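Local coordinates for protein N-acyl-D-glutamate deacylase (PDB 3GIP) that probably catalyses the zinc-dependent hydrolysis of N-acyl-D-glutamate, releasing D-glutamate and a carboxylic acid, as a member of the amidohydrolase superfamily, at residues G386-V389 with R393-T396; P60-V65 with G379-V384. All coordinates share one frame; numbering follows the deposited sequence.

Interaction 1: G386-V389 with R393-T396; sequences GRYV and RLMT
Leu394 and Tyr388 meet twice, through the backbone and through their side chains. The Leu394 N-H is bonded to Tyr388 O at 3.0 Å and almost straight (168° at the hydrogen). Because chi1 of -66° keeps Leu394 CG beside its own N, CG follows the bond in and lies 3.4 Å from the same Tyr388 O. The two side chains then extend alongside each other, roughly parallel, with Leu394 CD1 3.8 Å from Tyr388 CB and similarly close to the root of the ring.

One residue on, Val389 O receives a weak, bent bond from Arg393 N at 2.9 Å. The Arg393 chain bends at chi2 and runs close by this carbonyl, bringing CD to 3.1 Å from Val389 O. The CG1 branch of Val389 rests 3.7 Å from Met395 O.

Arg393 has left helical geometry with a positive phi of 54°, turning the chain at the end of the helix. Leu394 lies six positions beyond Tyr388, one more than the offset of the outer bond in a Schellman motif, so the bond closes a wider C-terminal turn. Thr396 is already the N-cap of the next helix; its side chain caps a backbone N there while its own N is bonded to the Gln399 side chain, as in a capping box. The contact thus forms the turn between helices 376-391 and 397-404: Tyr388, Leu394 and Met395 lie against helix 348-356, and Val389 and Met395 both reach Ala400.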
# COMPACT_ATOMS: atom_id res chain seq x y z
N GLY A 386 -10.39 1.64 -14.63
CA GLY A 386 -10.97 1.02 -15.81
C GLY A 386 -12.04 -0.02 -15.56
O GLY A 386 -13.10 0.03 -16.19
N ARG A 387 -11.79 -0.94 -14.65
CA ARG A 387 -12.73 -2.02 -14.36
C ARG A 387 -13.82 -1.66 -13.34
O ARG A 387 -15.00 -1.93 -13.56
CB ARG A 387 -11.95 -3.25 -13.88
CG ARG A 387 -12.75 -4.54 -13.67
CD ARG A 387 -11.80 -5.65 -13.17
NE ARG A 387 -12.44 -6.94 -12.95
CZ ARG A 387 -12.67 -7.84 -13.91
NH1 ARG A 387 -12.32 -7.59 -15.16
NH2 ARG A 387 -13.24 -9.00 -13.61
N TYR A 388 -13.42 -1.05 -12.23
CA TYR A 388 -14.39 -0.70 -11.20
C TYR A 388 -15.18 0.58 -11.47
O TYR A 388 -16.36 0.68 -11.12
CB TYR A 388 -13.69 -0.61 -9.84
CG TYR A 388 -13.32 -1.96 -9.24
CD1 TYR A 388 -13.33 -3.12 -10.02
CD2 TYR A 388 -12.96 -2.07 -7.90
CE1 TYR A 388 -13.00 -4.36 -9.47
CE2 TYR A 388 -12.63 -3.31 -7.34
CZ TYR A 388 -12.65 -4.45 -8.13
OH TYR A 388 -12.32 -5.68 -7.60
N VAL A 389 -14.54 1.55 -12.11
CA VAL A 389 -15.21 2.81 -12.40
C VAL A 389 -15.84 2.84 -13.79
O VAL A 389 -17.07 2.86 -13.92
CB VAL A 389 -14.24 4.00 -12.24
CG1 VAL A 389 -14.93 5.30 -12.65
CG2 VAL A 389 -13.78 4.09 -10.79
N ARG A 393 -19.05 0.92 -13.06
CA ARG A 393 -19.74 2.12 -12.58
C ARG A 393 -20.05 2.04 -11.08
O ARG A 393 -21.14 2.43 -10.65
CB ARG A 393 -21.03 2.34 -13.37
CG ARG A 393 -20.79 2.58 -14.85
CD ARG A 393 -19.86 3.76 -15.05
NE ARG A 393 -19.53 4.00 -16.45
CZ ARG A 393 -18.65 4.90 -16.86
NH1 ARG A 393 -18.01 5.66 -15.97
NH2 ARG A 393 -18.41 5.05 -18.15
N LEU A 394 -19.09 1.56 -10.30
CA LEU A 394 -19.28 1.44 -8.85
C LEU A 394 -19.37 2.80 -8.17
O LEU A 394 -19.96 2.93 -7.11
CB LEU A 394 -18.13 0.63 -8.23
CG LEU A 394 -18.04 -0.84 -8.65
CD1 LEU A 394 -16.85 -1.47 -7.95
CD2 LEU A 394 -19.33 -1.56 -8.28
N MET A 395 -18.75 3.80 -8.79
CA MET A 395 -18.78 5.18 -8.30
C MET A 395 -18.30 6.05 -9.45
O MET A 395 -17.86 5.53 -10.48
CB MET A 395 -17.88 5.35 -7.06
CG MET A 395 -16.40 5.10 -7.29
SD MET A 395 -15.45 5.28 -5.75
CE MET A 395 -16.05 3.86 -4.82
N THR A 396 -18.40 7.36 -9.31
CA THR A 396 -17.95 8.23 -10.39
C THR A 396 -16.44 8.35 -10.37
O THR A 396 -15.79 7.99 -9.38
CB THR A 396 -18.52 9.65 -10.26
OG1 THR A 396 -18.02 10.26 -9.06
CG2 THR A 396 -20.04 9.61 -10.20

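Interaction 2: P60-V65 with G379-V384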
# COMPACT_ATOMS: atom_id res chain seq x y z
N PRO A 60 -4.78 14.64 -8.91
CA PRO A 60 -3.63 14.58 -8.00
C PRO A 60 -2.99 13.21 -8.21
O PRO A 60 -3.70 12.25 -8.53
CB PRO A 60 -4.27 14.68 -6.61
CG PRO A 60 -5.65 15.25 -6.86
CD PRO A 60 -6.05 14.63 -8.17
N GLY A 61 -1.68 13.10 -8.04
CA GLY A 61 -1.03 11.81 -8.20
C GLY A 61 -1.65 10.83 -7.22
O GLY A 61 -2.06 11.21 -6.12
N PHE A 62 -1.72 9.55 -7.60
CA PHE A 62 -2.32 8.57 -6.71
C PHE A 62 -1.41 8.18 -5.55
O PHE A 62 -0.19 8.09 -5.69
CB PHE A 62 -2.73 7.32 -7.49
CG PHE A 62 -3.59 7.61 -8.69
CD1 PHE A 62 -4.54 8.63 -8.65
CD2 PHE A 62 -3.45 6.87 -9.86
CE1 PHE A 62 -5.34 8.90 -9.75
CE2 PHE A 62 -4.25 7.14 -10.97
CZ PHE A 62 -5.19 8.15 -10.92
N ILE A 63 -2.03 7.97 -4.39
CA ILE A 63 -1.31 7.60 -3.18
C ILE A 63 -1.58 6.14 -2.84
O ILE A 63 -2.69 5.76 -2.47
CB ILE A 63 -1.75 8.51 -2.00
CG1 ILE A 63 -1.45 9.97 -2.35
CG2 ILE A 63 -1.02 8.10 -0.73
CD1 ILE A 63 -1.80 10.96 -1.25
N ASP A 64 -0.54 5.31 -2.99
CA ASP A 64 -0.63 3.89 -2.71
C ASP A 64 -0.41 3.70 -1.22
O ASP A 64 0.73 3.70 -0.75
CB ASP A 64 0.45 3.14 -3.50
CG ASP A 64 0.32 1.64 -3.38
OD1 ASP A 64 -0.58 1.16 -2.66
OD2 ASP A 64 1.14 0.93 -4.01
N VAL A 65 -1.50 3.53 -0.49
CA VAL A 65 -1.43 3.38 0.95
C VAL A 65 -0.95 2.02 1.44
O VAL A 65 -0.71 1.85 2.64
CB VAL A 65 -2.79 3.71 1.61
CG1 VAL A 65 -3.24 5.10 1.19
CG2 VAL A 65 -3.84 2.66 1.23
N GLY A 379 -0.94 -3.17 -11.82
CA GLY A 379 -2.21 -2.66 -12.31
C GLY A 379 -3.33 -2.28 -11.36
O GLY A 379 -4.43 -2.01 -11.82
N SER A 380 -3.05 -2.21 -10.07
CA SER A 380 -4.09 -1.88 -9.10
C SER A 380 -4.88 -0.59 -9.35
O SER A 380 -6.11 -0.62 -9.47
CB SER A 380 -3.51 -1.83 -7.69
OG SER A 380 -3.13 -3.13 -7.25
N PHE A 381 -4.19 0.54 -9.42
CA PHE A 381 -4.90 1.81 -9.60
C PHE A 381 -5.63 1.97 -10.92
O PHE A 381 -6.76 2.47 -10.96
CB PHE A 381 -3.94 2.97 -9.34
CG PHE A 381 -3.66 3.19 -7.88
CD1 PHE A 381 -4.33 4.19 -7.17
CD2 PHE A 381 -2.81 2.34 -7.19
CE1 PHE A 381 -4.15 4.33 -5.79
CE2 PHE A 381 -2.61 2.47 -5.81
CZ PHE A 381 -3.29 3.47 -5.12
N THR A 382 -5.01 1.53 -12.00
CA THR A 382 -5.64 1.64 -13.31
C THR A 382 -6.76 0.60 -13.47
O THR A 382 -7.68 0.80 -14.26
CB THR A 382 -4.58 1.49 -14.40
OG1 THR A 382 -3.76 0.35 -14.11
CG2 THR A 382 -3.71 2.74 -14.47
N ARG A 383 -6.68 -0.50 -12.72
CA ARG A 383 -7.74 -1.50 -12.79
C ARG A 383 -8.97 -0.91 -12.09
O ARG A 383 -10.10 -1.17 -12.49
CB ARG A 383 -7.31 -2.81 -12.11
CG ARG A 383 -8.29 -3.96 -12.31
CD ARG A 383 -7.71 -5.26 -11.75
NE ARG A 383 -8.58 -6.42 -11.91
CZ ARG A 383 -8.79 -7.08 -13.05
NH1 ARG A 383 -8.19 -6.68 -14.17
NH2 ARG A 383 -9.58 -8.14 -13.07
N VAL A 384 -8.75 -0.13 -11.03
CA VAL A 384 -9.88 0.49 -10.36
C VAL A 384 -10.54 1.48 -11.32
O VAL A 384 -11.75 1.47 -11.49
CB VAL A 384 -9.46 1.22 -9.06
CG1 VAL A 384 -10.62 2.06 -8.54
CG2 VAL A 384 -9.05 0.19 -8.01
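Phe381 reaches from its helix to lie against the CB of Phe62 and the strand backbone that follows. Its CD1 comes within 3.5 Å of Phe62 CB, while the two rings are offset along their planes, their side chains heading opposite ways. Their planes are only 10° from parallel, yet the centroids are 5.7 Å apart, so there is hardly any overlap and this is not a true stack. Farther out, Phe381 CZ is 3.6 Å from Ile63 O and equally close, at 3.6 Å, to Asp64 CA, so that the end of the ring is set against the backbone of residues 63 and 64.

Asp64 completes the far side. With CG anti to the backbone N (chi1 -174°), its CB and carboxylate pass the end of the ring, CB lying 3.9 Å from Phe381 CE2. The carboxylate plane is turned 70° from the ring, and OD1 sits at the ring edge, in its plane, 4.0 Å from CE2.

Behind these groups, Asp64 OD2 pairs with Lys82 and Ser364, and OD1 accepts the N-H of His66, which together fix the carboxylate. The helix is kinked here, and Phe381 N is bonded to the Gln85 side chain instead of to the preceding turn. Ile87 and Met404 also touch the Phe381 ring.

The contact fastens the first of the eight parallel barrel strands to the helix that follows the eighth, as suits closure of a TIM barrel. No hydrogen bond crosses it: cohesion is chiefly van der Waals, and the aspartate's charge is answered elsewhere, although its OD1 at the ring edge probably adds a mild attraction to the slightly positive C-H rim.

Overall arrangement
Helix 376-391 carries both contacts, whose centres are about 13 Å apart. In interaction 2 its 379-384 part packs, deep in the chain, on barrel strand 57-64; two turns on, interaction 1 ends the same helix nearer the surface, about 20 Å from the centre of the chain. A probable hydrogen bond from Val389 N to Val384 O, 2.9 Å, joins them directly. Along the sequence they come in series: 60-65 and 379-384 bring distant parts together before the local turn of 386-396 leads into helix 397-404, whose Met404 returns to Phe62 and Phe381. Neither is at the metal; the side chain of Asp64 is about 12 Å from the bound zinc.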